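Local coordinates for 2-dehydropantoate 2-reductase (Porphyromonas gingivalis, PDB 2QYT), which probably catalyses the NADPH-dependent reduction of 2-dehydropantoate (ketopantoate) to (R)-pantoate, the second step on the route from 3-methyl-2-oxobutanoate to pantoate in pantothenate biosynthesis, at residues A[288-293]-A[302-307]; A[84-89]-A[175-180]. All coordinates share one frame; numbering follows the deposited sequence.

Contact 1. Residues A[288-293]-A[302-307]; sequences GYVVRE and PMYKRM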
ATOM      1  N   GLY A 288      -6.349  -0.498  16.726  1.00 15.32           N
ATOM      2  CA  GLY A 288      -7.514   0.314  17.062  1.00 13.04           C
ATOM      3  C   GLY A 288      -8.704   0.078  16.157  1.00 11.74           C
ATOM      4  O   GLY A 288      -9.842  -0.012  16.626  1.00 11.22           O
ATOM      5  N   TYR A 289      -8.428  -0.044  14.859  1.00 10.90           N
ATOM      6  CA  TYR A 289      -9.458  -0.251  13.844  1.00 10.02           C
ATOM      7  C   TYR A 289     -10.314  -1.462  14.179  1.00  9.18           C
ATOM      8  O   TYR A 289     -11.555  -1.352  14.237  1.00  8.19           O
ATOM      9  CB  TYR A 289      -8.833  -0.432  12.450  1.00 10.18           C
ATOM     10  CG  TYR A 289      -9.849  -0.865  11.421  1.00 10.36           C
ATOM     11  CD1 TYR A 289     -10.745   0.058  10.862  1.00  9.27           C
ATOM     12  CD2 TYR A 289      -9.957  -2.203  11.047  1.00 10.38           C
ATOM     13  CE1 TYR A 289     -11.708  -0.344   9.933  1.00  9.76           C
ATOM     14  CE2 TYR A 289     -10.917  -2.619  10.125  1.00 11.11           C
ATOM     15  CZ  TYR A 289     -11.785  -1.686   9.565  1.00 10.80           C
ATOM     16  OH  TYR A 289     -12.724  -2.110   8.646  1.00 11.28           O
ATOM     17  N   VAL A 290      -9.613  -2.594  14.389  1.00  8.50           N
ATOM     18  CA  VAL A 290     -10.169  -3.905  14.735  1.00  8.11           C
ATOM     19  C   VAL A 290     -11.116  -3.844  15.945  1.00  7.97           C
ATOM     20  O   VAL A 290     -12.289  -4.233  15.839  1.00  8.78           O
ATOM     21  CB  VAL A 290      -9.026  -4.963  14.982  1.00  8.46           C
ATOM     22  CG1 VAL A 290      -9.587  -6.376  14.973  1.00  8.28           C
ATOM     23  CG2 VAL A 290      -7.942  -4.847  13.930  1.00  8.62           C
ATOM     24  N   VAL A 291     -10.636  -3.311  17.073  1.00  7.19           N
ATOM     25  CA  VAL A 291     -11.473  -3.115  18.264  1.00  7.01           C
ATOM     26  C   VAL A 291     -12.790  -2.364  17.955  1.00  7.20           C
ATOM     27  O   VAL A 291     -13.890  -2.762  18.379  1.00  6.71           O
ATOM     28  CB  VAL A 291     -10.676  -2.366  19.388  1.00  7.12           C
ATOM     29  CG1 VAL A 291     -11.601  -1.910  20.531  1.00  6.09           C
ATOM     30  CG2 VAL A 291      -9.529  -3.243  19.922  1.00  6.52           C
ATOM     31  N   ARG A 292     -12.675  -1.269  17.212  1.00  7.35           N
ATOM     32  CA  ARG A 292     -13.827  -0.445  16.964  1.00  7.04           C
ATOM     33  C   ARG A 292     -14.791  -1.012  15.939  1.00  6.75           C
ATOM     34  O   ARG A 292     -16.009  -0.882  16.089  1.00  7.31           O
ATOM     35  CB  ARG A 292     -13.395   0.967  16.627  1.00  7.54           C
ATOM     36  CG  ARG A 292     -13.090   1.772  17.878  1.00  8.90           C
ATOM     37  CD  ARG A 292     -12.801   3.222  17.548  1.00 10.99           C
ATOM     38  NE  ARG A 292     -11.467   3.575  18.026  1.00 13.28           N
ATOM     39  CZ  ARG A 292     -10.339   3.385  17.331  1.00 13.37           C
ATOM     40  NH1 ARG A 292     -10.351   2.867  16.095  1.00 14.62           N
ATOM     41  NH2 ARG A 292      -9.191   3.730  17.878  1.00 13.05           N
ATOM     42  N   GLU A 293     -14.259  -1.649  14.906  1.00  6.64           N
ATOM     43  CA  GLU A 293     -15.102  -2.316  13.920  1.00  7.13           C
ATOM     44  C   GLU A 293     -15.984  -3.421  14.538  1.00  8.14           C
ATOM     45  O   GLU A 293     -17.199  -3.474  14.264  1.00  8.50           O
ATOM     46  CB  GLU A 293     -14.257  -2.817  12.746  1.00  7.01           C
ATOM     47  CG  GLU A 293     -14.971  -2.875  11.415  1.00  6.89           C
ATOM     48  CD  GLU A 293     -15.667  -1.580  11.094  1.00  8.09           C
ATOM     49  OE1 GLU A 293     -15.075  -0.499  11.337  1.00  8.75           O
ATOM     50  OE2 GLU A 293     -16.835  -1.644  10.641  1.00  8.84           O
ATOM     51  N   PRO A 302     -11.963 -10.375  22.792  1.00 13.21           N
ATOM     52  CA  PRO A 302     -11.246 -10.162  24.051  1.00 13.25           C
ATOM     53  C   PRO A 302      -9.726  -9.992  23.930  1.00 13.18           C
ATOM     54  O   PRO A 302      -9.172  -9.118  24.587  1.00 12.98           O
ATOM     55  CB  PRO A 302     -11.607 -11.404  24.885  1.00 13.17           C
ATOM     56  CG  PRO A 302     -12.067 -12.421  23.906  1.00 13.32           C
ATOM     57  CD  PRO A 302     -12.690 -11.660  22.780  1.00 13.27           C
HETATM   58  N   MSE A 303      -9.070 -10.808  23.109  1.00 13.71           N
HETATM   59  CA  MSE A 303      -7.609 -10.745  22.951  1.00 14.87           C
HETATM   60  C   MSE A 303      -7.120  -9.422  22.355  1.00 15.23           C
HETATM   61  O   MSE A 303      -6.164  -8.825  22.865  1.00 15.33           O
HETATM   62  CB  MSE A 303      -7.104 -11.906  22.091  1.00 15.29           C
HETATM   63  CG  MSE A 303      -5.586 -12.185  22.190  1.00 17.97           C
HETATM   64 SE   MSE A 303      -4.945 -12.721  23.992  0.75 24.25          SE
HETATM   65  CE  MSE A 303      -6.149 -14.213  24.386  1.00 22.23           C
ATOM     66  N   TYR A 304      -7.759  -8.986  21.266  1.00 15.15           N
ATOM     67  CA  TYR A 304      -7.481  -7.674  20.693  1.00 15.74           C
ATOM     68  C   TYR A 304      -7.726  -6.554  21.701  1.00 16.70           C
ATOM     69  O   TYR A 304      -6.920  -5.633  21.800  1.00 16.85           O
ATOM     70  CB  TYR A 304      -8.316  -7.445  19.440  1.00 14.99           C
ATOM     71  CG  TYR A 304      -7.579  -7.723  18.161  1.00 14.61           C
ATOM     72  CD1 TYR A 304      -7.663  -8.969  17.543  1.00 12.76           C
ATOM     73  CD2 TYR A 304      -6.797  -6.732  17.557  1.00 15.00           C
ATOM     74  CE1 TYR A 304      -6.980  -9.234  16.362  1.00 13.50           C
ATOM     75  CE2 TYR A 304      -6.107  -6.984  16.362  1.00 15.51           C
ATOM     76  CZ  TYR A 304      -6.207  -8.232  15.774  1.00 14.54           C
ATOM     77  OH  TYR A 304      -5.542  -8.475  14.602  1.00 14.18           O
ATOM     78  N   LYS A 305      -8.822  -6.642  22.457  1.00 17.84           N
ATOM     79  CA  LYS A 305      -9.179  -5.607  23.437  1.00 19.21           C
ATOM     80  C   LYS A 305      -8.201  -5.543  24.610  1.00 20.30           C
ATOM     81  O   LYS A 305      -7.830  -4.459  25.042  1.00 20.29           O
ATOM     82  CB  LYS A 305     -10.615  -5.780  23.932  1.00 19.15           C
ATOM     83  CG  LYS A 305     -11.675  -5.556  22.861  1.00 19.24           C
ATOM     84  CD  LYS A 305     -13.022  -5.196  23.475  1.00 21.42           C
ATOM     85  CE  LYS A 305     -13.858  -6.417  23.847  1.00 21.88           C
ATOM     86  NZ  LYS A 305     -13.416  -7.093  25.102  1.00 22.67           N
ATOM     87  N   ARG A 306      -7.785  -6.705  25.113  1.00 22.13           N
ATOM     88  CA  ARG A 306      -6.741  -6.797  26.138  1.00 23.76           C
ATOM     89  C   ARG A 306      -5.453  -6.168  25.599  1.00 24.68           C
ATOM     90  O   ARG A 306      -4.813  -5.377  26.283  1.00 24.92           O
ATOM     91  CB  ARG A 306      -6.493  -8.265  26.539  1.00 23.79           C
ATOM     92  CG  ARG A 306      -5.747  -8.459  27.864  1.00 24.81           C
ATOM     93  CD  ARG A 306      -4.545  -9.427  27.751  1.00 27.19           C
ATOM     94  NE  ARG A 306      -4.889 -10.859  27.810  1.00 28.63           N
ATOM     95  CZ  ARG A 306      -4.000 -11.862  27.848  1.00 28.80           C
ATOM     96  NH1 ARG A 306      -2.690 -11.623  27.842  1.00 28.55           N
ATOM     97  NH2 ARG A 306      -4.421 -13.123  27.893  1.00 28.16           N
HETATM   98  N   MSE A 307      -5.108  -6.509  24.360  1.00 25.97           N
HETATM   99  CA  MSE A 307      -3.865  -6.069  23.707  1.00 27.42           C
HETATM  100  C   MSE A 307      -3.831  -4.554  23.409  1.00 27.71           C
HETATM  101  O   MSE A 307      -2.839  -3.877  23.702  1.00 27.74           O
HETATM  102  CB  MSE A 307      -3.644  -6.891  22.421  1.00 27.34           C
HETATM  103  CG  MSE A 307      -2.243  -7.493  22.241  1.00 28.28           C
HETATM  104 SE   MSE A 307      -2.248  -9.445  21.947  0.80 28.67          SE
HETATM  105  CE  MSE A 307      -0.361  -9.829  21.826  1.00 27.73           C
TER
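Val290 and Val291 of one short helix meet Tyr304 and Lys305 of the next where the 288-293 and 302-307 segments pass with their axes 9.5 Å apart and their N-to-C directions 129° from each other. The two are consecutive helices packed obliquely in the C-terminal helical domain of the ketopantoate reductase family. The backbones come nearest at Val291 CA and Lys305 CA, 6.2 Å apart, and no hydrogen bond links the segments; methyl groups and the Tyr304 ring carry the contact. Its centre is a CH-pi interaction: Val290 CG1 lies 3.7 Å from the centroid of the Tyr304 ring and 8° off the ring normal, almost over the middle of the face. With CG1 anti to the backbone N (chi1 -165°), the other methyl, CG2, is left beside that N and meets the ring at CE2. The Tyr304 hydroxyl reaches past the helix pair to a hydrogen bond with Ser206 OG on helix 194-215, so the ring is held at its far end as well as over one face. One residue further along the helix, Val291 CG2 touches the partner backbone, 4.0 Å from Tyr304 O, and lies 4.3 Å from both Lys305 CA and the side-chain CG of Lys305.

Contact 2. Residues A[84-89]-A[175-180]; sequences VDYILF and VRLAEL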
ATOM      1  N   VAL A  84      -3.477  13.834 -14.338  1.00 16.15           N
ATOM      2  CA  VAL A  84      -2.768  12.635 -14.813  1.00 14.64           C
ATOM      3  C   VAL A  84      -3.762  11.478 -15.003  1.00 15.08           C
ATOM      4  O   VAL A  84      -4.959  11.586 -14.662  1.00 14.38           O
ATOM      5  CB  VAL A  84      -1.631  12.173 -13.814  1.00 15.22           C
ATOM      6  CG1 VAL A  84      -0.551  13.268 -13.631  1.00 14.80           C
ATOM      7  CG2 VAL A  84      -2.212  11.853 -12.472  1.00 12.92           C
ATOM      8  N   ASP A  85      -3.279  10.359 -15.528  1.00 13.43           N
ATOM      9  CA  ASP A  85      -4.148   9.185 -15.663  1.00 14.75           C
ATOM     10  C   ASP A  85      -4.256   8.312 -14.381  1.00 14.77           C
ATOM     11  O   ASP A  85      -5.318   7.766 -14.109  1.00 14.54           O
ATOM     12  CB  ASP A  85      -3.738   8.396 -16.918  1.00 13.97           C
ATOM     13  CG  ASP A  85      -3.831   9.262 -18.157  1.00 15.46           C
ATOM     14  OD1 ASP A  85      -4.937   9.684 -18.460  1.00 14.82           O
ATOM     15  OD2 ASP A  85      -2.818   9.592 -18.788  1.00 18.22           O
ATOM     16  N   TYR A  86      -3.149   8.215 -13.646  1.00 14.38           N
ATOM     17  CA  TYR A  86      -3.021   7.355 -12.451  1.00 15.68           C
ATOM     18  C   TYR A  86      -2.260   8.118 -11.409  1.00 15.11           C
ATOM     19  O   TYR A  86      -1.252   8.722 -11.706  1.00 15.00           O
ATOM     20  CB  TYR A  86      -2.306   6.036 -12.770  1.00 13.76           C
ATOM     21  CG  TYR A  86      -2.948   5.286 -13.937  1.00 14.07           C
ATOM     22  CD1 TYR A  86      -2.381   5.320 -15.237  1.00 15.43           C
ATOM     23  CD2 TYR A  86      -4.131   4.553 -13.751  1.00 12.86           C
ATOM     24  CE1 TYR A  86      -2.992   4.611 -16.315  1.00 16.26           C
ATOM     25  CE2 TYR A  86      -4.759   3.854 -14.849  1.00 12.37           C
ATOM     26  CZ  TYR A  86      -4.176   3.883 -16.092  1.00 13.71           C
ATOM     27  OH  TYR A  86      -4.791   3.168 -17.096  1.00 14.82           O
ATOM     28  N   ILE A  87      -2.828   8.161 -10.215  1.00 15.18           N
ATOM     29  CA  ILE A  87      -2.113   8.578  -9.050  1.00 14.71           C
ATOM     30  C   ILE A  87      -1.898   7.358  -8.155  1.00 16.62           C
ATOM     31  O   ILE A  87      -2.855   6.698  -7.710  1.00 16.99           O
ATOM     32  CB  ILE A  87      -2.870   9.654  -8.256  1.00 15.59           C
ATOM     33  CG1 ILE A  87      -3.075  10.902  -9.121  1.00 13.39           C
ATOM     34  CG2 ILE A  87      -2.123   9.971  -6.911  1.00 13.07           C
ATOM     35  CD1 ILE A  87      -4.137  11.894  -8.555  1.00 14.28           C
ATOM     36  N   LEU A  88      -0.623   7.086  -7.878  1.00 15.66           N
ATOM     37  CA  LEU A  88      -0.216   6.093  -6.864  1.00 17.78           C
ATOM     38  C   LEU A  88      -0.023   6.866  -5.558  1.00 16.89           C
ATOM     39  O   LEU A  88       0.846   7.758  -5.471  1.00 16.78           O
ATOM     40  CB  LEU A  88       1.117   5.464  -7.321  1.00 16.47           C
ATOM     41  CG  LEU A  88       1.109   4.158  -8.095  1.00 17.72           C
ATOM     42  CD1 LEU A  88       0.025   4.002  -9.104  1.00 18.45           C
ATOM     43  CD2 LEU A  88       2.534   3.801  -8.654  1.00 19.66           C
ATOM     44  N   PHE A  89      -0.888   6.588  -4.595  1.00 16.51           N
ATOM     45  CA  PHE A  89      -0.972   7.369  -3.371  1.00 16.75           C
ATOM     46  C   PHE A  89      -0.190   6.563  -2.338  1.00 17.67           C
ATOM     47  O   PHE A  89      -0.601   5.493  -1.946  1.00 18.33           O
ATOM     48  CB  PHE A  89      -2.458   7.567  -2.987  1.00 16.62           C
ATOM     49  CG  PHE A  89      -2.678   8.485  -1.807  1.00 16.08           C
ATOM     50  CD1 PHE A  89      -2.779   9.865  -1.992  1.00 14.95           C
ATOM     51  CD2 PHE A  89      -2.778   7.963  -0.508  1.00 21.49           C
ATOM     52  CE1 PHE A  89      -2.987  10.728  -0.910  1.00 16.11           C
ATOM     53  CE2 PHE A  89      -2.976   8.824   0.619  1.00 22.68           C
ATOM     54  CZ  PHE A  89      -3.098  10.210   0.396  1.00 20.23           C
ATOM     55  N   VAL A 175      -6.897  -2.785 -17.286  1.00 26.77           N
ATOM     56  CA  VAL A 175      -6.064  -3.555 -18.212  1.00 26.22           C
ATOM     57  C   VAL A 175      -4.904  -2.675 -18.667  1.00 25.44           C
ATOM     58  O   VAL A 175      -3.757  -3.098 -18.674  1.00 25.09           O
ATOM     59  CB  VAL A 175      -6.887  -4.065 -19.422  1.00 26.61           C
ATOM     60  CG1 VAL A 175      -5.983  -4.759 -20.450  1.00 27.09           C
ATOM     61  CG2 VAL A 175      -7.969  -5.026 -18.959  1.00 26.53           C
ATOM     62  N   ARG A 176      -5.200  -1.425 -19.007  1.00 24.33           N
ATOM     63  CA  ARG A 176      -4.136  -0.510 -19.369  1.00 23.55           C
ATOM     64  C   ARG A 176      -3.102  -0.401 -18.251  1.00 21.42           C
ATOM     65  O   ARG A 176      -1.890  -0.505 -18.512  1.00 21.85           O
ATOM     66  CB  ARG A 176      -4.660   0.877 -19.743  1.00 23.07           C
ATOM     67  CG  ARG A 176      -3.576   1.767 -20.361  1.00 24.99           C
ATOM     68  CD  ARG A 176      -4.126   3.105 -20.859  1.00 25.73           C
ATOM     69  NE  ARG A 176      -4.574   4.019 -19.797  1.00 27.58           N
ATOM     70  CZ  ARG A 176      -5.003   5.262 -20.030  1.00 31.54           C
ATOM     71  NH1 ARG A 176      -5.015   5.739 -21.276  1.00 30.88           N
ATOM     72  NH2 ARG A 176      -5.417   6.045 -19.032  1.00 32.08           N
ATOM     73  N   LEU A 177      -3.546  -0.188 -17.018  1.00 18.80           N
ATOM     74  CA  LEU A 177      -2.544  -0.070 -15.943  1.00 18.37           C
ATOM     75  C   LEU A 177      -1.759  -1.386 -15.732  1.00 17.14           C
ATOM     76  O   LEU A 177      -0.554  -1.368 -15.516  1.00 16.77           O
ATOM     77  CB  LEU A 177      -3.132   0.475 -14.635  1.00 17.39           C
ATOM     78  CG  LEU A 177      -2.105   0.827 -13.538  1.00 17.23           C
ATOM     79  CD1 LEU A 177      -1.171   1.971 -13.959  1.00 15.85           C
ATOM     80  CD2 LEU A 177      -2.856   1.162 -12.262  1.00 16.94           C
ATOM     81  N   ALA A 178      -2.438  -2.512 -15.851  1.00 17.22           N
ATOM     82  CA  ALA A 178      -1.791  -3.801 -15.575  1.00 17.39           C
ATOM     83  C   ALA A 178      -0.673  -4.068 -16.591  1.00 17.25           C
ATOM     84  O   ALA A 178       0.427  -4.360 -16.205  1.00 16.40           O
ATOM     85  CB  ALA A 178      -2.819  -4.911 -15.583  1.00 16.45           C
ATOM     86  N   GLU A 179      -0.969  -3.941 -17.883  1.00 18.37           N
ATOM     87  CA  GLU A 179       0.032  -4.027 -18.959  1.00 19.53           C
ATOM     88  C   GLU A 179       1.179  -3.066 -18.795  1.00 19.74           C
ATOM     89  O   GLU A 179       2.341  -3.383 -19.048  1.00 20.53           O
ATOM     90  CB  GLU A 179      -0.644  -3.714 -20.303  1.00 21.25           C
ATOM     91  CG  GLU A 179      -1.622  -4.764 -20.777  1.00 23.67           C
ATOM     92  CD  GLU A 179      -1.916  -4.634 -22.272  1.00 29.01           C
ATOM     93  OE1 GLU A 179      -1.882  -5.654 -22.982  1.00 30.09           O
ATOM     94  OE2 GLU A 179      -2.163  -3.501 -22.754  1.00 34.14           O
ATOM     95  N   LEU A 180       0.839  -1.861 -18.384  1.00 19.86           N
ATOM     96  CA  LEU A 180       1.816  -0.836 -18.195  1.00 21.01           C
ATOM     97  C   LEU A 180       2.752  -1.099 -16.975  1.00 20.76           C
ATOM     98  O   LEU A 180       3.968  -0.892 -17.031  1.00 19.90           O
ATOM     99  CB  LEU A 180       1.068   0.473 -18.049  1.00 21.38           C
ATOM    100  CG  LEU A 180       1.851   1.756 -17.985  1.00 23.24           C
ATOM    101  CD1 LEU A 180       0.910   2.863 -18.408  1.00 25.43           C
ATOM    102  CD2 LEU A 180       2.250   1.883 -16.523  1.00 25.56           C
TER
HETATM  103  O   HOH W   1      -6.797   6.393 -16.119  1.00 13.40           O
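Tyr86, on strand 86-89 of the Rossmann-type parallel sheet, reaches across to Arg176 and Leu177 on helix 172-183. From CB its CG lies beside the backbone N (chi1 -53°), opposite the carbonyl carbon, and the ring runs out toward the helix. Leu177 CD1 lies over the ring centre, 3.7 Å from the centroid and 10° off the normal, a CH-pi contact in which CG and CD1 are its nearest ring atoms. Tyr86 CD2 meets the other methyl, CD2 of Leu177, while CE2 is 3.8 Å from Leu177 CB; the two side chains run antiparallel alongside each other. CE1 borders the guanidinium group, and CZ lies between Arg176 NE and Leu177 CB. A water over the other face, toward the rim, donates to Asp85 O and accepts weakly from Arg176 NH2. At the tip, Tyr86 OH accepts a nearly straight bond from Arg176 NE (2.8 Å, 171°), the oxygen lying in the guanidinium plane. Arg176 NH2 forms a long salt bridge with Asp85 OD1 at 3.7 Å, whereas Asp85 OD2 accepts from Lys10 N. Tyr86 OH also hydrogen-bonds to Asp173 O near the start of the helix; since a carbonyl oxygen cannot donate, the hydroxyl probably gives its proton there while accepting from Arg176 NE.

In the fold
From the N terminus, the chain lays down strand 9-14 and later reaches strand 86-89, its neighbour in the parallel sheet. It next runs through strand 111-115 and strands 137-148, 151-154 and 158-164 of the mixed sheet before helix 172-183 returns to close contact 2 across 85 intervening residues. Contact 1 opens only afterwards, beyond the long helices 194-215 and 227-244, and closes over just 8 residues, so the two are in series and neither nest nor cross. Contact 2 ties a strand of the nucleotide-binding type domain to a later helix; contact 1 joins consecutive helices near the C terminus. Their centres stand 35 Å apart, on opposite sides of the chain's centre.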